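Long-range contacts in type II restriction enzyme AgeI (Thalassobius gelatinovorus, PDB 5DWA), which recognises the double-stranded DNA sequence 5'-ACCGGT-3' and cleaves it after the first A, leaving fragments with 5'-phosphates: residues 191-196 against 267-272; 234-239 against 256-261. All coordinates share one frame; numbering follows the deposited sequence.

Contact 1 of 2, residues 191-196 against 267-272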
# COMPACT_ATOMS: atom_id res chain seq x y z
N LEU A 191 8.84 2.29 -22.97
CA LEU A 191 7.51 2.82 -22.69
C LEU A 191 7.11 2.41 -21.28
O LEU A 191 7.33 1.27 -20.88
CB LEU A 191 6.49 2.32 -23.71
CG LEU A 191 6.61 2.87 -25.13
CD1 LEU A 191 5.55 2.26 -26.02
CD2 LEU A 191 6.49 4.39 -25.10
N SER A 192 6.55 3.35 -20.53
CA SER A 192 6.06 3.06 -19.19
C SER A 192 4.65 3.62 -19.04
O SER A 192 4.47 4.81 -18.79
CB SER A 192 6.99 3.64 -18.13
OG SER A 192 6.51 3.36 -16.82
N VAL A 193 3.66 2.76 -19.23
CA VAL A 193 2.27 3.20 -19.30
C VAL A 193 1.56 2.93 -17.98
O VAL A 193 1.74 1.87 -17.38
CB VAL A 193 1.54 2.49 -20.45
CG1 VAL A 193 0.08 2.89 -20.52
CG2 VAL A 193 2.25 2.80 -21.79
N LEU A 194 0.78 3.91 -17.51
CA LEU A 194 -0.13 3.70 -16.40
C LEU A 194 -1.52 3.38 -16.95
O LEU A 194 -2.14 4.23 -17.59
CB LEU A 194 -0.18 4.96 -15.51
CG LEU A 194 -1.09 4.87 -14.29
CD1 LEU A 194 -0.59 3.79 -13.33
CD2 LEU A 194 -1.17 6.22 -13.58
N SER A 195 -1.98 2.16 -16.71
CA SER A 195 -3.32 1.75 -17.12
C SER A 195 -4.14 1.56 -15.86
O SER A 195 -3.69 0.88 -14.94
CB SER A 195 -3.28 0.47 -17.94
OG SER A 195 -2.51 0.65 -19.11
N THR A 196 -5.31 2.18 -15.79
CA THR A 196 -6.05 2.14 -14.56
C THR A 196 -7.54 2.13 -14.79
O THR A 196 -8.03 2.65 -15.78
CB THR A 196 -5.65 3.34 -13.66
OG1 THR A 196 -6.27 3.21 -12.38
CG2 THR A 196 -6.02 4.70 -14.31
N ASP A 267 -8.43 1.28 -30.11
CA ASP A 267 -8.78 2.46 -29.33
C ASP A 267 -7.56 3.36 -29.14
O ASP A 267 -6.53 3.16 -29.79
CB ASP A 267 -9.38 2.07 -27.97
CG ASP A 267 -8.44 1.24 -27.10
OD1 ASP A 267 -7.26 1.07 -27.45
OD2 ASP A 267 -8.88 0.77 -26.03
N GLU A 268 -7.68 4.37 -28.28
CA GLU A 268 -6.58 5.30 -28.07
C GLU A 268 -5.32 4.59 -27.56
O GLU A 268 -4.21 4.99 -27.90
CB GLU A 268 -6.98 6.40 -27.10
CG GLU A 268 -7.93 7.41 -27.72
CD GLU A 268 -8.01 8.69 -26.91
OE1 GLU A 268 -8.47 8.64 -25.75
OE2 GLU A 268 -7.60 9.75 -27.44
N PHE A 269 -5.50 3.54 -26.76
CA PHE A 269 -4.36 2.80 -26.24
C PHE A 269 -3.61 2.05 -27.34
O PHE A 269 -2.38 2.15 -27.45
CB PHE A 269 -4.80 1.82 -25.14
CG PHE A 269 -3.69 0.93 -24.63
CD1 PHE A 269 -2.62 1.47 -23.94
CD2 PHE A 269 -3.73 -0.44 -24.84
CE1 PHE A 269 -1.60 0.66 -23.47
CE2 PHE A 269 -2.70 -1.25 -24.38
CZ PHE A 269 -1.64 -0.70 -23.68
N THR A 270 -4.35 1.31 -28.17
CA THR A 270 -3.71 0.56 -29.25
C THR A 270 -3.11 1.52 -30.29
O THR A 270 -2.01 1.30 -30.78
CB THR A 270 -4.67 -0.43 -29.93
OG1 THR A 270 -5.74 0.27 -30.58
CG2 THR A 270 -5.26 -1.38 -28.89
N ASP A 271 -3.83 2.59 -30.60
CA ASP A 271 -3.31 3.61 -31.51
C ASP A 271 -1.99 4.17 -30.97
O ASP A 271 -1.04 4.41 -31.73
CB ASP A 271 -4.31 4.75 -31.71
CG ASP A 271 -5.50 4.34 -32.55
OD1 ASP A 271 -5.42 3.30 -33.24
OD2 ASP A 271 -6.52 5.06 -32.53
N TYR A 272 -1.95 4.38 -29.66
CA TYR A 272 -0.76 4.90 -28.99
C TYR A 272 0.42 3.95 -29.12
O TYR A 272 1.51 4.35 -29.52
CB TYR A 272 -1.06 5.17 -27.52
CG TYR A 272 0.15 5.54 -26.70
CD1 TYR A 272 0.70 6.81 -26.76
CD2 TYR A 272 0.74 4.61 -25.85
CE1 TYR A 272 1.81 7.15 -26.02
CE2 TYR A 272 1.85 4.93 -25.10
CZ TYR A 272 2.38 6.20 -25.18
OH TYR A 272 3.49 6.53 -24.44
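V193 of strand 191-196 meets both Y272 and F269 of the helix that begins at E268, and L191 meets Y272. The strand belongs to the mixed sheet of the PD-(D/E)XK nuclease core, and the helix lies over one face of it. The two short axes run almost antiparallel, at 173°, and come within 12.0 Å. Side chains from both bridge the gap. Y272 covers more of the strand than F269 does. Its CB packs on CZ of F238, which sits on the neighbouring strand. CB points toward the strand, and CG is anti to the backbone N (chi1 172°). Y272 CE2 lies 4.0 Å from V193 CG2. At the tip, Y272 OH comes within 3.7 Å of L191 CD2. The side chains of V193 and L191 run alongside that of Y272 and point the other way. V193 is shared: its other branch, CG1, lies 4.1 Å from F269 CE1. F269 also packs on I165 of strand 159-168 and on Y104 of helix 84-109. The start of the helix is fixed by a capping box. D267 N donates to T270 OG1, and T270 N returns a 3.0 Å bond to D267 OD1, nearly along the side-chain C-O axis.

Contact 2 of 2, residues 234-239 against 256-261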
# COMPACT_ATOMS: atom_id res chain seq x y z
N PHE A 234 5.04 9.08 -16.07
CA PHE A 234 4.65 7.96 -16.94
C PHE A 234 4.61 8.42 -18.39
O PHE A 234 4.41 9.60 -18.67
CB PHE A 234 3.28 7.39 -16.54
CG PHE A 234 3.23 6.86 -15.14
CD1 PHE A 234 3.58 5.55 -14.87
CD2 PHE A 234 2.86 7.68 -14.09
CE1 PHE A 234 3.55 5.06 -13.58
CE2 PHE A 234 2.83 7.21 -12.80
CZ PHE A 234 3.17 5.89 -12.53
N SER A 235 4.80 7.48 -19.32
CA SER A 235 4.77 7.80 -20.74
C SER A 235 3.40 8.32 -21.14
O SER A 235 3.27 9.22 -21.97
CB SER A 235 5.13 6.58 -21.59
OG SER A 235 6.43 6.11 -21.27
N ALA A 236 2.38 7.70 -20.55
CA ALA A 236 0.99 8.03 -20.81
C ALA A 236 0.14 7.31 -19.78
O ALA A 236 0.58 6.35 -19.17
CB ALA A 236 0.57 7.63 -22.20
N CYS A 237 -1.08 7.81 -19.57
CA CYS A 237 -2.02 7.18 -18.67
C CYS A 237 -3.32 6.92 -19.40
O CYS A 237 -3.84 7.80 -20.10
CB CYS A 237 -2.25 8.06 -17.43
SG CYS A 237 -3.58 7.48 -16.32
N PHE A 238 -3.84 5.71 -19.25
CA PHE A 238 -5.11 5.33 -19.84
C PHE A 238 -6.05 4.93 -18.74
O PHE A 238 -5.75 4.01 -17.98
CB PHE A 238 -4.92 4.21 -20.86
CG PHE A 238 -4.09 4.62 -22.03
CD1 PHE A 238 -2.70 4.58 -21.96
CD2 PHE A 238 -4.69 5.09 -23.18
CE1 PHE A 238 -1.94 4.98 -23.04
CE2 PHE A 238 -3.93 5.50 -24.25
CZ PHE A 238 -2.55 5.44 -24.18
N SER A 239 -7.16 5.64 -18.62
CA SER A 239 -8.16 5.33 -17.62
C SER A 239 -9.40 4.77 -18.27
O SER A 239 -9.80 5.22 -19.35
CB SER A 239 -8.52 6.58 -16.80
OG SER A 239 -9.62 6.29 -15.95
N HIS A 256 0.08 12.66 -21.08
CA HIS A 256 -1.36 12.83 -21.06
C HIS A 256 -2.11 11.71 -20.37
O HIS A 256 -1.64 10.57 -20.31
CB HIS A 256 -1.88 12.98 -22.49
CG HIS A 256 -1.47 14.26 -23.14
ND1 HIS A 256 -0.18 14.51 -23.55
CD2 HIS A 256 -2.19 15.36 -23.45
CE1 HIS A 256 -0.12 15.72 -24.09
NE2 HIS A 256 -1.33 16.25 -24.04
N ILE A 257 -3.27 12.06 -19.83
CA ILE A 257 -4.28 11.10 -19.37
C ILE A 257 -5.34 10.96 -20.46
O ILE A 257 -5.94 11.95 -20.89
CB ILE A 257 -4.93 11.56 -18.06
CG1 ILE A 257 -3.93 11.52 -16.91
CG2 ILE A 257 -6.13 10.68 -17.72
CD1 ILE A 257 -4.29 12.43 -15.75
N TYR A 258 -5.52 9.72 -20.93
CA TYR A 258 -6.55 9.37 -21.92
C TYR A 258 -7.65 8.56 -21.25
O TYR A 258 -7.41 7.84 -20.29
CB TYR A 258 -5.94 8.58 -23.08
CG TYR A 258 -4.85 9.33 -23.81
CD1 TYR A 258 -5.15 10.30 -24.76
CD2 TYR A 258 -3.51 9.08 -23.54
CE1 TYR A 258 -4.15 10.99 -25.42
CE2 TYR A 258 -2.51 9.76 -24.19
CZ TYR A 258 -2.83 10.72 -25.13
OH TYR A 258 -1.83 11.40 -25.78
N VAL A 259 -8.87 8.68 -21.78
CA VAL A 259 -10.03 8.05 -21.16
C VAL A 259 -10.85 7.33 -22.22
O VAL A 259 -11.14 7.90 -23.28
CB VAL A 259 -10.92 9.10 -20.44
CG1 VAL A 259 -12.11 8.43 -19.77
CG2 VAL A 259 -10.12 9.89 -19.42
N SER A 260 -11.24 6.09 -21.94
CA SER A 260 -12.04 5.34 -22.91
C SER A 260 -12.84 4.23 -22.25
O SER A 260 -12.63 3.91 -21.08
CB SER A 260 -11.16 4.73 -24.00
OG SER A 260 -10.49 3.57 -23.55
N GLY A 261 -13.76 3.66 -23.02
CA GLY A 261 -14.41 2.43 -22.64
C GLY A 261 -13.40 1.30 -22.77
O GLY A 261 -12.29 1.50 -23.26
O HOH W 1 1.28 10.87 -22.97
O HOH W 2 -8.32 4.76 -21.91
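Four backbone hydrogen bonds join 234-239 to 256-261. C237 N donates to H256 O (2.9 Å), and C237 O accepts from Y258 N (2.7 Å). Two residues on, S239 N donates to Y258 O (2.8 Å). S239 O then takes a bond of 3.1 Å from S260 N. C237 and S239 thus each bond to the residues before and after their partners, I257 and V259. This is the ladder of a parallel pair. CA-H...O contacts run between the bonds, such as I257 CA to C237 O. A water continues the ladder at one end, donating to S235 O and accepting from H256 N. A second water donates to both S239 O and S260 OG and lies in plane at the edge of the F238 ring. The S239 hydroxyl bonds T244 OG1. Strand 257-259 is the outermost strand, within this chain, of the mixed sheet in the PD-(D/E)XK core. Its neighbour 236-239 is interior. C237 and I257 share one face, where C237 CB meets I257 CG1 at 3.9 Å and both pack on I228 of helix 223-230. F238 and Y258 share the other. In both, CG is anti to the carbonyl carbon (chi1 -64° and -59°), and the two side chains run alongside each other in the same direction. The ring planes are tilted by only 24°, but the rings are offset and overlap little, with centroids 5.2 Å apart. Y258 CD2 sits over one face of F238, 3.7 Å from its CE2. An alanine at F238 would probably open a gap between Y258 and F269, leaving the tyrosine ring freer to turn. Y258 also leans on A236, whose CB lies near the plane of the tyrosine ring at its edge, 4.2 Å from CE2.

Contacts 1 and 2 share one sheet, and their centres are about 6 Å apart. Strands 191-196 and 236-239 are neighbours in it. Probable hydrogen bonds join them from S235 N to S192 O (2.7 Å) and from F238 N to L194 O (2.8 Å). The helix of contact 1 follows strand 257-259 of contact 2 in the chain and folds back over the sheet. There F269 CA lies 3.4 Å from F238 CE2, and Y272 OH lies 3.3 Å from S235 CB. F238 therefore belongs to both packing groups. The nearest atoms of contacts 1 and 2 are about 8 Å and 12 Å from the bound DNA.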